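Local atomic coordinates of ecdysteroid-phosphate phosphatase (Bombyx mori, PDB entry 3C7T), a protein that hydrolyses ecdysteroid phosphates such as ecdysone 22-phosphate, releasing the active steroid hormones, and also acts as a protein tyrosine phosphatase. Residues K113-H125 / A159-M173. Residues are numbered along the deposited sequence; the frame is centred on the assembly and turned at random.
Sequences KVEPGLFEFKNWH and AETMDEFFKRGEVAM
Arg168, bent at chi2 and chi3, lifts its guanidinium from the helix to the loop 119-122 and donates to two backbone carbonyls and one carboxylate. Arg168 NH1 bonds Phe119 O at 2.9 Å; Arg168 NH2 reaches the same oxygen less directly and also Glu120 O at 2.9 Å, from above that carbonyl's plane. All three bonds lie close to the guanidinium plane. Side-on, Arg168 NE and NH2 meet the syn lone pairs of Glu160 OE1 and OE2, the NH2–OE2 salt bridge being 2.7 Å, which fixes the rotation of both groups. Glu160 OE2 has a second donor: on its anti side the backbone N of Lys122 approaches at 3.0 Å, almost straight (174°). Glu160 N returns a bond to Lys122 O, and a water links Glu160 O to Trp124 N. Lys122 NZ turns instead to the carbonyls of Asp156 and Ser158, while its CE lies against the Glu160 carboxylate.

The backbone of Phe121 puts CB over the centre of the Phe165 ring, a CH-pi contact 3.7 Å from the centroid; with CG anti to the backbone N (chi1 177°), the Phe121 ring lies by Phe165 CB, its edge near Glu160 O and the ring planes inclined by 36°. At the other end Gly117 lets Ala172 CB approach its CA to 3.9 Å. Gly117 N is bonded to Glu115 OE2, and that buried carboxylate also accepts from the Tyr149 hydroxyl and the backbone N of Tyr152 and Val153.

In this histidine phosphatase domain the loop following edge strand 112-114 lies along the first turns of helix 162-179; its Glu120 belongs to the tungstate pocket, touching the bound ion close to His192. Phe165 and Met173 also pack on helix 193-204; Leu118 CD2 meets Met173 CE, and both side chains touch Phe189 of strand 187-191.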
loop_
_atom_site.group_PDB
_atom_site.type_symbol
_atom_site.label_atom_id
_atom_site.label_comp_id
_atom_site.label_asym_id
_atom_site.label_seq_id
_atom_site.Cartn_x
_atom_site.Cartn_y
_atom_site.Cartn_z
ATOM N N LYS A 113 1.067 -24.046 5.771
ATOM C CA LYS A 113 0.287 -25.134 6.341
ATOM C C LYS A 113 -1.074 -24.599 6.768
ATOM O O LYS A 113 -1.167 -23.845 7.740
ATOM C CB LYS A 113 1.022 -25.725 7.545
ATOM C CG LYS A 113 2.401 -26.333 7.201
ATOM C CD LYS A 113 3.063 -26.958 8.422
ATOM C CE LYS A 113 4.585 -26.785 8.398
ATOM N NZ LYS A 113 5.184 -27.115 7.070
ATOM N N VAL A 114 -2.121 -25.001 6.051
ATOM C CA VAL A 114 -3.466 -24.471 6.279
ATOM C C VAL A 114 -4.071 -25.256 7.438
ATOM O O VAL A 114 -4.265 -26.481 7.355
ATOM C CB VAL A 114 -4.330 -24.534 4.991
ATOM C CG1 VAL A 114 -5.813 -24.243 5.285
ATOM C CG2 VAL A 114 -3.783 -23.565 3.945
ATOM N N GLU A 115 -4.324 -24.536 8.525
ATOM C CA GLU A 115 -4.718 -25.119 9.796
ATOM C C GLU A 115 -6.079 -24.569 10.220
ATOM O O GLU A 115 -6.180 -23.418 10.652
ATOM C CB GLU A 115 -3.666 -24.777 10.849
ATOM C CG GLU A 115 -3.989 -25.319 12.230
ATOM C CD GLU A 115 -4.405 -26.786 12.177
ATOM O OE1 GLU A 115 -3.565 -27.632 11.773
ATOM O OE2 GLU A 115 -5.569 -27.076 12.524
ATOM N N PRO A 116 -7.144 -25.370 10.070
ATOM C CA PRO A 116 -8.469 -24.916 10.528
ATOM C C PRO A 116 -8.534 -24.601 12.032
ATOM O O PRO A 116 -9.416 -23.851 12.480
ATOM C CB PRO A 116 -9.389 -26.088 10.146
ATOM C CG PRO A 116 -8.639 -26.774 9.019
ATOM C CD PRO A 116 -7.209 -26.691 9.412
ATOM N N GLY A 117 -7.586 -25.119 12.804
ATOM C CA GLY A 117 -7.512 -24.780 14.226
ATOM C C GLY A 117 -7.410 -23.278 14.425
ATOM O O GLY A 117 -7.875 -22.754 15.430
ATOM N N LEU A 118 -6.825 -22.591 13.443
ATOM C CA LEU A 118 -6.607 -21.147 13.509
ATOM C C LEU A 118 -7.797 -20.300 13.055
ATOM O O LEU A 118 -7.753 -19.068 13.173
ATOM C CB LEU A 118 -5.342 -20.780 12.696
ATOM C CG LEU A 118 -4.014 -21.404 13.174
ATOM C CD1 LEU A 118 -2.901 -20.973 12.245
ATOM C CD2 LEU A 118 -3.695 -21.033 14.631
ATOM N N PHE A 119 -8.862 -20.931 12.554
ATOM C CA PHE A 119 -10.010 -20.146 12.070
ATOM C C PHE A 119 -10.685 -19.344 13.200
ATOM O O PHE A 119 -10.686 -19.757 14.366
ATOM C CB PHE A 119 -11.015 -21.011 11.282
ATOM C CG PHE A 119 -12.071 -20.206 10.557
ATOM C CD1 PHE A 119 -11.725 -19.369 9.508
ATOM C CD2 PHE A 119 -13.417 -20.300 10.937
ATOM C CE1 PHE A 119 -12.700 -18.611 8.845
ATOM C CE2 PHE A 119 -14.408 -19.556 10.274
ATOM C CZ PHE A 119 -14.046 -18.711 9.227
ATOM N N GLU A 120 -11.244 -18.181 12.833
ATOM C CA GLU A 120 -11.901 -17.277 13.759
ATOM C C GLU A 120 -13.078 -17.964 14.466
ATOM O O GLU A 120 -13.503 -19.051 14.077
ATOM C CB GLU A 120 -12.405 -16.044 12.999
ATOM C CG GLU A 120 -13.600 -16.326 12.089
ATOM C CD GLU A 120 -14.052 -15.104 11.301
ATOM O OE1 GLU A 120 -13.360 -14.053 11.380
ATOM O OE2 GLU A 120 -15.116 -15.197 10.617
ATOM N N PHE A 121 -13.582 -17.315 15.509
ATOM C CA PHE A 121 -14.722 -17.802 16.275
ATOM C C PHE A 121 -15.966 -17.870 15.397
ATOM O O PHE A 121 -16.337 -16.884 14.747
ATOM C CB PHE A 121 -14.910 -16.862 17.482
ATOM C CG PHE A 121 -16.092 -17.176 18.360
ATOM C CD1 PHE A 121 -16.544 -18.484 18.555
ATOM C CD2 PHE A 121 -16.718 -16.136 19.052
ATOM C CE1 PHE A 121 -17.627 -18.735 19.381
ATOM C CE2 PHE A 121 -17.790 -16.384 19.876
ATOM C CZ PHE A 121 -18.240 -17.690 20.045
ATOM N N LYS A 122 -16.596 -19.044 15.383
ATOM C CA LYS A 122 -17.894 -19.247 14.748
ATOM C C LYS A 122 -19.034 -18.979 15.741
ATOM O O LYS A 122 -19.519 -19.906 16.411
ATOM C CB LYS A 122 -17.992 -20.674 14.193
ATOM C CG LYS A 122 -16.936 -20.997 13.139
ATOM C CD LYS A 122 -17.068 -22.424 12.647
ATOM C CE LYS A 122 -16.586 -23.433 13.694
ATOM N NZ LYS A 122 -17.159 -24.783 13.406
ATOM N N ASN A 123 -19.429 -17.703 15.815
ATOM C CA ASN A 123 -20.401 -17.151 16.769
ATOM C C ASN A 123 -21.855 -17.310 16.296
ATOM O O ASN A 123 -22.206 -16.875 15.194
ATOM C CB ASN A 123 -20.066 -15.658 16.968
ATOM C CG ASN A 123 -20.908 -14.962 18.050
ATOM O OD1 ASN A 123 -21.913 -15.482 18.541
ATOM N ND2 ASN A 123 -20.489 -13.749 18.408
ATOM N N TRP A 124 -22.708 -17.909 17.132
ATOM C CA TRP A 124 -24.107 -18.144 16.724
ATOM C C TRP A 124 -24.893 -16.848 16.429
ATOM O O TRP A 124 -25.804 -16.869 15.599
ATOM C CB TRP A 124 -24.848 -19.073 17.710
ATOM C CG TRP A 124 -25.597 -18.382 18.830
ATOM C CD1 TRP A 124 -25.175 -18.215 20.124
ATOM C CD2 TRP A 124 -26.908 -17.790 18.757
ATOM N NE1 TRP A 124 -26.133 -17.552 20.853
ATOM C CE2 TRP A 124 -27.205 -17.276 20.041
ATOM C CE3 TRP A 124 -27.855 -17.629 17.726
ATOM C CZ2 TRP A 124 -28.418 -16.613 20.325
ATOM C CZ3 TRP A 124 -29.064 -16.963 18.010
ATOM C CH2 TRP A 124 -29.328 -16.466 19.297
ATOM N N HIS A 125 -24.529 -15.735 17.083
ATOM C CA HIS A 125 -25.127 -14.410 16.792
ATOM C C HIS A 125 -24.739 -13.885 15.421
ATOM O O HIS A 125 -25.470 -13.100 14.818
ATOM C CB HIS A 125 -24.724 -13.351 17.827
ATOM C CG HIS A 125 -25.215 -13.637 19.207
ATOM N ND1 HIS A 125 -24.402 -13.548 20.316
ATOM C CD2 HIS A 125 -26.429 -14.028 19.656
ATOM C CE1 HIS A 125 -25.096 -13.878 21.391
ATOM N NE2 HIS A 125 -26.328 -14.174 21.018
ATOM N N ALA A 159 -21.819 -23.406 14.236
ATOM C CA ALA A 159 -21.483 -22.503 15.332
ATOM C C ALA A 159 -20.920 -23.329 16.479
ATOM O O ALA A 159 -21.147 -24.535 16.551
ATOM C CB ALA A 159 -22.706 -21.723 15.783
ATOM N N GLU A 160 -20.190 -22.671 17.367
ATOM C CA GLU A 160 -19.511 -23.334 18.468
ATOM C C GLU A 160 -19.585 -22.380 19.647
ATOM O O GLU A 160 -19.850 -21.189 19.475
ATOM C CB GLU A 160 -18.041 -23.602 18.086
ATOM C CG GLU A 160 -17.266 -22.302 17.835
ATOM C CD GLU A 160 -15.892 -22.479 17.175
ATOM O OE1 GLU A 160 -15.297 -23.579 17.226
ATOM O OE2 GLU A 160 -15.402 -21.484 16.600
ATOM N N THR A 161 -19.362 -22.898 20.846
ATOM C CA THR A 161 -19.281 -22.061 22.028
ATOM C C THR A 161 -17.899 -21.411 22.084
ATOM O O THR A 161 -16.946 -21.893 21.449
ATOM C CB THR A 161 -19.493 -22.874 23.308
ATOM O OG1 THR A 161 -18.355 -23.709 23.529
ATOM C CG2 THR A 161 -20.770 -23.750 23.198
ATOM N N MET A 162 -17.799 -20.335 22.863
ATOM C CA MET A 162 -16.533 -19.639 23.067
ATOM C C MET A 162 -15.449 -20.566 23.616
ATOM O O MET A 162 -14.293 -20.481 23.199
ATOM C CB MET A 162 -16.721 -18.422 23.988
ATOM C CG MET A 162 -15.571 -17.438 23.908
ATOM S SD MET A 162 -15.613 -16.076 25.094
ATOM C CE MET A 162 -15.167 -16.950 26.593
ATOM N N ASP A 163 -15.820 -21.448 24.548
ATOM C CA ASP A 163 -14.874 -22.428 25.089
ATOM C C ASP A 163 -14.298 -23.352 24.021
ATOM O O ASP A 163 -13.084 -23.600 24.001
ATOM C CB ASP A 163 -15.522 -23.255 26.206
ATOM C CG ASP A 163 -15.493 -22.544 27.558
ATOM O OD1 ASP A 163 -15.170 -21.327 27.601
ATOM O OD2 ASP A 163 -15.790 -23.209 28.583
ATOM N N GLU A 164 -15.167 -23.863 23.150
ATOM C CA GLU A 164 -14.769 -24.754 22.061
ATOM C C GLU A 164 -13.840 -24.041 21.082
ATOM O O GLU A 164 -12.886 -24.635 20.560
ATOM C CB GLU A 164 -16.009 -25.252 21.319
ATOM C CG GLU A 164 -16.783 -26.337 22.069
ATOM C CD GLU A 164 -18.214 -26.519 21.573
ATOM O OE1 GLU A 164 -18.738 -25.668 20.807
ATOM O OE2 GLU A 164 -18.832 -27.530 21.977
ATOM N N PHE A 165 -14.129 -22.764 20.841
ATOM C CA PHE A 165 -13.291 -21.956 19.961
ATOM C C PHE A 165 -11.881 -21.836 20.515
ATOM O O PHE A 165 -10.908 -22.132 19.807
ATOM C CB PHE A 165 -13.910 -20.572 19.697
ATOM C CG PHE A 165 -12.908 -19.536 19.275
ATOM C CD1 PHE A 165 -12.319 -19.590 18.010
ATOM C CD2 PHE A 165 -12.543 -18.509 20.138
ATOM C CE1 PHE A 165 -11.376 -18.637 17.622
ATOM C CE2 PHE A 165 -11.581 -17.539 19.736
ATOM C CZ PHE A 165 -11.010 -17.627 18.494
ATOM N N PHE A 166 -11.758 -21.426 21.775
ATOM C CA PHE A 166 -10.435 -21.277 22.348
ATOM C C PHE A 166 -9.657 -22.595 22.470
ATOM O O PHE A 166 -8.435 -22.629 22.343
ATOM C CB PHE A 166 -10.487 -20.512 23.667
ATOM C CG PHE A 166 -10.646 -19.027 23.491
ATOM C CD1 PHE A 166 -9.623 -18.267 22.948
ATOM C CD2 PHE A 166 -11.815 -18.394 23.880
ATOM C CE1 PHE A 166 -9.765 -16.876 22.778
ATOM C CE2 PHE A 166 -11.974 -17.006 23.723
ATOM C CZ PHE A 166 -10.946 -16.251 23.170
ATOM N N LYS A 167 -10.385 -23.681 22.695
ATOM C CA LYS A 167 -9.773 -24.998 22.783
ATOM C C LYS A 167 -9.144 -25.412 21.444
ATOM O O LYS A 167 -8.017 -25.908 21.423
ATOM C CB LYS A 167 -10.825 -26.018 23.255
ATOM C CG LYS A 167 -10.334 -27.474 23.423
ATOM C CD LYS A 167 -9.162 -27.574 24.375
ATOM C CE LYS A 167 -8.854 -29.029 24.702
ATOM N NZ LYS A 167 -7.631 -29.157 25.518
ATOM N N ARG A 168 -9.895 -25.217 20.357
ATOM C CA ARG A 168 -9.449 -25.378 18.973
ATOM C C ARG A 168 -8.100 -24.702 18.766
ATOM O O ARG A 168 -7.125 -25.326 18.350
ATOM C CB ARG A 168 -10.415 -24.636 18.032
ATOM C CG ARG A 168 -11.617 -25.374 17.551
ATOM C CD ARG A 168 -11.923 -25.016 16.114
ATOM N NE ARG A 168 -12.715 -23.800 15.952
ATOM C CZ ARG A 168 -12.275 -22.664 15.401
ATOM N NH1 ARG A 168 -11.023 -22.555 14.970
ATOM N NH2 ARG A 168 -13.095 -21.634 15.278
ATOM N N GLY A 169 -8.069 -23.395 19.027
ATOM C CA GLY A 169 -6.875 -22.585 18.765
ATOM C C GLY A 169 -5.667 -23.047 19.557
ATOM O O GLY A 169 -4.547 -23.130 19.028
ATOM N N GLU A 170 -5.905 -23.331 20.836
ATOM C CA GLU A 170 -4.866 -23.770 21.751
ATOM C C GLU A 170 -4.309 -25.138 21.350
ATOM O O GLU A 170 -3.100 -25.332 21.364
ATOM C CB GLU A 170 -5.421 -23.810 23.177
ATOM C CG GLU A 170 -4.400 -24.215 24.246
ATOM C CD GLU A 170 -5.047 -24.318 25.610
ATOM O OE1 GLU A 170 -5.422 -23.269 26.163
ATOM O OE2 GLU A 170 -5.180 -25.448 26.124
ATOM N N VAL A 171 -5.185 -26.074 20.987
ATOM C CA VAL A 171 -4.755 -27.403 20.516
ATOM C C VAL A 171 -3.807 -27.252 19.329
ATOM O O VAL A 171 -2.716 -27.824 19.338
ATOM C CB VAL A 171 -5.968 -28.327 20.171
ATOM C CG1 VAL A 171 -5.568 -29.507 19.297
ATOM C CG2 VAL A 171 -6.611 -28.833 21.435
ATOM N N ALA A 172 -4.205 -26.448 18.337
ATOM C CA ALA A 172 -3.403 -26.278 17.123
ATOM C C ALA A 172 -2.080 -25.573 17.419
ATOM O O ALA A 172 -1.031 -26.011 16.958
ATOM C CB ALA A 172 -4.193 -25.528 16.047
ATOM N N MET A 173 -2.129 -24.502 18.207
ATOM C CA MET A 173 -0.938 -23.700 18.481
ATOM C C MET A 173 0.064 -24.413 19.377
ATOM O O MET A 173 1.271 -24.327 19.150
ATOM C CB MET A 173 -1.316 -22.361 19.086
ATOM C CG MET A 173 -1.915 -21.392 18.070
ATOM S SD MET A 173 -2.405 -19.834 18.846
ATOM C CE MET A 173 -2.721 -18.802 17.400
HETATM O O HOH W 1 -21.887 -19.145 19.579
#